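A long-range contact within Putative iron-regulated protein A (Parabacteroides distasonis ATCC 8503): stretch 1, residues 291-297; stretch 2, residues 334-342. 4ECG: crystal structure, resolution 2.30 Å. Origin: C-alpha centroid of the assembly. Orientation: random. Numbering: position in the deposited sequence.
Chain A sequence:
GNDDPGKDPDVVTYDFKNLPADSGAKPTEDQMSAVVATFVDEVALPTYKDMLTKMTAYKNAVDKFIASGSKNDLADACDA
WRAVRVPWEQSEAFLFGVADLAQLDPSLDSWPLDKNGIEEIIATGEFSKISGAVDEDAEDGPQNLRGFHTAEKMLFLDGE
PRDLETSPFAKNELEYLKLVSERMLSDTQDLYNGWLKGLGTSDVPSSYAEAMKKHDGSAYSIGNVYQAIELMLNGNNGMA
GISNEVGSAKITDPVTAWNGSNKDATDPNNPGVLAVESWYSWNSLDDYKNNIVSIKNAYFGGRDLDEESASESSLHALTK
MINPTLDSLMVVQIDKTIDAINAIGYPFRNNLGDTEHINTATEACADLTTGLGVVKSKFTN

Stretch 1, residues 291-297: NIVSIKN
Stretch 2, residues 334-342: IDKTIDAIN

How are the two stretches arranged? Both are helical throughout and belong to longer helices, with phi near -60° and psi near -40°; Ile-292, at -82/-30, departs most in phi. They run nearly antiparallel, at 164° between N-to-C directions, with axes 9.9 Å apart at closest approach. The register pairs Ile-292 with Ile-338 and Lys-296 with Ile-334, each pair having CA atoms 6.5 Å apart. These residues lie one turn apart on their helices, as the hydrogen bonds from Lys-296 N to Ile-292 O (3.1 Å) and from Ile-338 N to Ile-334 O (3.1 Å) confirm.

What does Ile-292 do, while Asn-291 beside it points sideways and makes no contact? Its CB points toward the other helix, and with chi1 and chi2 both m the side chain enters a hole formed by Ile-334, Thr-337, Ile-338 and Ile-341. Ile-292 CG1 lies 3.5 Å from Ile-341 CD1 and 4.1 Å from Thr-337 CG2, while Ile-292 CG2 reaches Ile-338 CG1 at 3.6 Å. Thr-337 has chi1 m; Ile-334, Ile-338 and Ile-341 all adopt m, t.

Do the next residues extend this packing? Val-293, chi1 t, points sideways and touches lightly, its CG2 being 4.4 Å from Ile-338 CD1. Ser-294 (t) is out of reach, and Ile-295 (m, t) points toward the partner without close contact.

How does Lys-296 combine apolar and charged contacts? All four chi angles are t, so the chain is fully extended. Lys-296 CG packs 3.6 Å from Ile-334 CG2 and Lys-296 CD 3.8 Å from Ile-338 CD1. Beyond them, Lys-296 NZ donates a hydrogen bond to Asp-335 OD1 at 3.1 Å, part of a salt bridge. Asp-335 starts with CB pointing away, but with chi1 -80° and chi2 -1° its end comes nearer. Asn-297 (m) is out of reach.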

# COMPACT_ATOMS: atom_id res chain seq x y z
N ASN A 291 -1.00 0.70 -5.70
CA ASN A 291 0.41 0.72 -5.36
C ASN A 291 1.32 1.40 -6.41
O ASN A 291 2.31 2.05 -6.08
CB ASN A 291 0.93 -0.69 -5.20
CG ASN A 291 0.32 -1.45 -4.04
OD1 ASN A 291 0.28 -2.69 -4.10
ND2 ASN A 291 -0.13 -0.75 -3.00
N ILE A 292 1.00 1.25 -7.69
CA ILE A 292 1.82 1.91 -8.70
C ILE A 292 1.35 3.36 -8.83
O ILE A 292 2.15 4.22 -9.06
CB ILE A 292 1.78 1.16 -10.03
CG1 ILE A 292 2.19 -0.30 -9.80
CG2 ILE A 292 2.64 1.86 -11.06
CD1 ILE A 292 3.58 -0.53 -9.16
N VAL A 293 0.08 3.66 -8.58
CA VAL A 293 -0.39 5.07 -8.55
C VAL A 293 0.40 5.81 -7.45
O VAL A 293 0.77 6.94 -7.61
CB VAL A 293 -1.95 5.24 -8.46
CG1 VAL A 293 -2.38 6.69 -8.32
CG2 VAL A 293 -2.61 4.75 -9.70
N SER A 294 0.69 5.16 -6.35
CA SER A 294 1.52 5.75 -5.32
C SER A 294 2.86 6.23 -5.87
O SER A 294 3.31 7.33 -5.51
CB SER A 294 1.76 4.74 -4.18
OG SER A 294 2.34 5.37 -3.07
N ILE A 295 3.49 5.42 -6.73
CA ILE A 295 4.77 5.84 -7.35
C ILE A 295 4.59 7.09 -8.23
O ILE A 295 5.39 8.03 -8.23
CB ILE A 295 5.39 4.71 -8.22
CG1 ILE A 295 5.73 3.47 -7.38
CG2 ILE A 295 6.61 5.21 -8.94
CD1 ILE A 295 6.21 2.28 -8.20
N LYS A 296 3.51 7.05 -8.99
CA LYS A 296 3.17 8.04 -9.99
C LYS A 296 2.93 9.37 -9.34
O LYS A 296 3.45 10.38 -9.78
CB LYS A 296 1.94 7.58 -10.78
CG LYS A 296 1.65 8.43 -12.01
CD LYS A 296 0.51 7.86 -12.85
CE LYS A 296 0.19 8.73 -14.04
NZ LYS A 296 -1.04 8.28 -14.74
N ASN A 297 2.17 9.36 -8.27
CA ASN A 297 1.91 10.56 -7.46
C ASN A 297 3.18 11.12 -6.94
O ASN A 297 3.36 12.34 -6.96
CB ASN A 297 1.01 10.18 -6.27
CG ASN A 297 -0.44 9.88 -6.68
OD1 ASN A 297 -0.87 10.09 -7.86
ND2 ASN A 297 -1.21 9.39 -5.70
N ILE A 334 5.84 4.09 -16.01
CA ILE A 334 4.79 4.16 -14.94
C ILE A 334 3.44 3.76 -15.60
O ILE A 334 2.73 2.85 -15.15
CB ILE A 334 4.72 5.56 -14.25
CG1 ILE A 334 5.98 5.78 -13.38
CG2 ILE A 334 3.45 5.70 -13.41
CD1 ILE A 334 6.36 7.23 -13.12
N ASP A 335 3.14 4.43 -16.70
CA ASP A 335 1.91 4.14 -17.44
C ASP A 335 1.85 2.72 -18.04
O ASP A 335 0.81 2.10 -18.03
CB ASP A 335 1.69 5.21 -18.51
CG ASP A 335 1.06 6.52 -17.93
OD1 ASP A 335 0.77 6.62 -16.71
OD2 ASP A 335 0.86 7.47 -18.72
N LYS A 336 2.98 2.18 -18.51
CA LYS A 336 3.02 0.80 -19.03
C LYS A 336 2.73 -0.23 -17.91
O LYS A 336 2.10 -1.25 -18.12
CB LYS A 336 4.40 0.56 -19.62
CG LYS A 336 4.52 -0.41 -20.78
CD LYS A 336 5.92 -0.27 -21.39
CE LYS A 336 6.55 -1.62 -21.74
NZ LYS A 336 7.96 -1.52 -22.19
N THR A 337 3.14 0.09 -16.69
CA THR A 337 3.04 -0.85 -15.58
C THR A 337 1.61 -0.88 -15.10
O THR A 337 1.08 -1.96 -14.87
CB THR A 337 4.03 -0.50 -14.44
OG1 THR A 337 5.36 -0.38 -15.00
CG2 THR A 337 3.99 -1.55 -13.30
N ILE A 338 0.98 0.29 -14.97
CA ILE A 338 -0.44 0.43 -14.62
C ILE A 338 -1.31 -0.20 -15.70
O ILE A 338 -2.24 -0.93 -15.41
CB ILE A 338 -0.84 1.93 -14.46
CG1 ILE A 338 -0.16 2.55 -13.25
CG2 ILE A 338 -2.35 2.13 -14.30
CD1 ILE A 338 -0.12 4.10 -13.26
N ASP A 339 -1.03 0.09 -16.96
CA ASP A 339 -1.83 -0.49 -18.03
C ASP A 339 -1.73 -2.04 -18.01
O ASP A 339 -2.74 -2.72 -18.26
CB ASP A 339 -1.43 0.08 -19.42
CG ASP A 339 -1.82 1.59 -19.61
OD1 ASP A 339 -2.46 2.27 -18.77
OD2 ASP A 339 -1.46 2.11 -20.65
N ALA A 340 -0.53 -2.59 -17.73
CA ALA A 340 -0.30 -4.04 -17.71
C ALA A 340 -1.05 -4.67 -16.52
O ALA A 340 -1.68 -5.67 -16.66
CB ALA A 340 1.19 -4.35 -17.63
N ILE A 341 -1.03 -4.01 -15.38
CA ILE A 341 -1.76 -4.51 -14.24
C ILE A 341 -3.25 -4.54 -14.60
O ILE A 341 -3.84 -5.58 -14.43
CB ILE A 341 -1.51 -3.72 -12.94
CG1 ILE A 341 -0.06 -3.91 -12.48
CG2 ILE A 341 -2.49 -4.19 -11.88
CD1 ILE A 341 0.50 -2.91 -11.47
N ASN A 342 -3.80 -3.44 -15.14
CA ASN A 342 -5.22 -3.35 -15.52
C ASN A 342 -5.68 -4.36 -16.60
O ASN A 342 -6.84 -4.70 -16.67
CB ASN A 342 -5.60 -1.93 -16.01
CG ASN A 342 -5.59 -0.86 -14.92
OD1 ASN A 342 -5.64 -1.16 -13.74
ND2 ASN A 342 -5.50 0.40 -15.33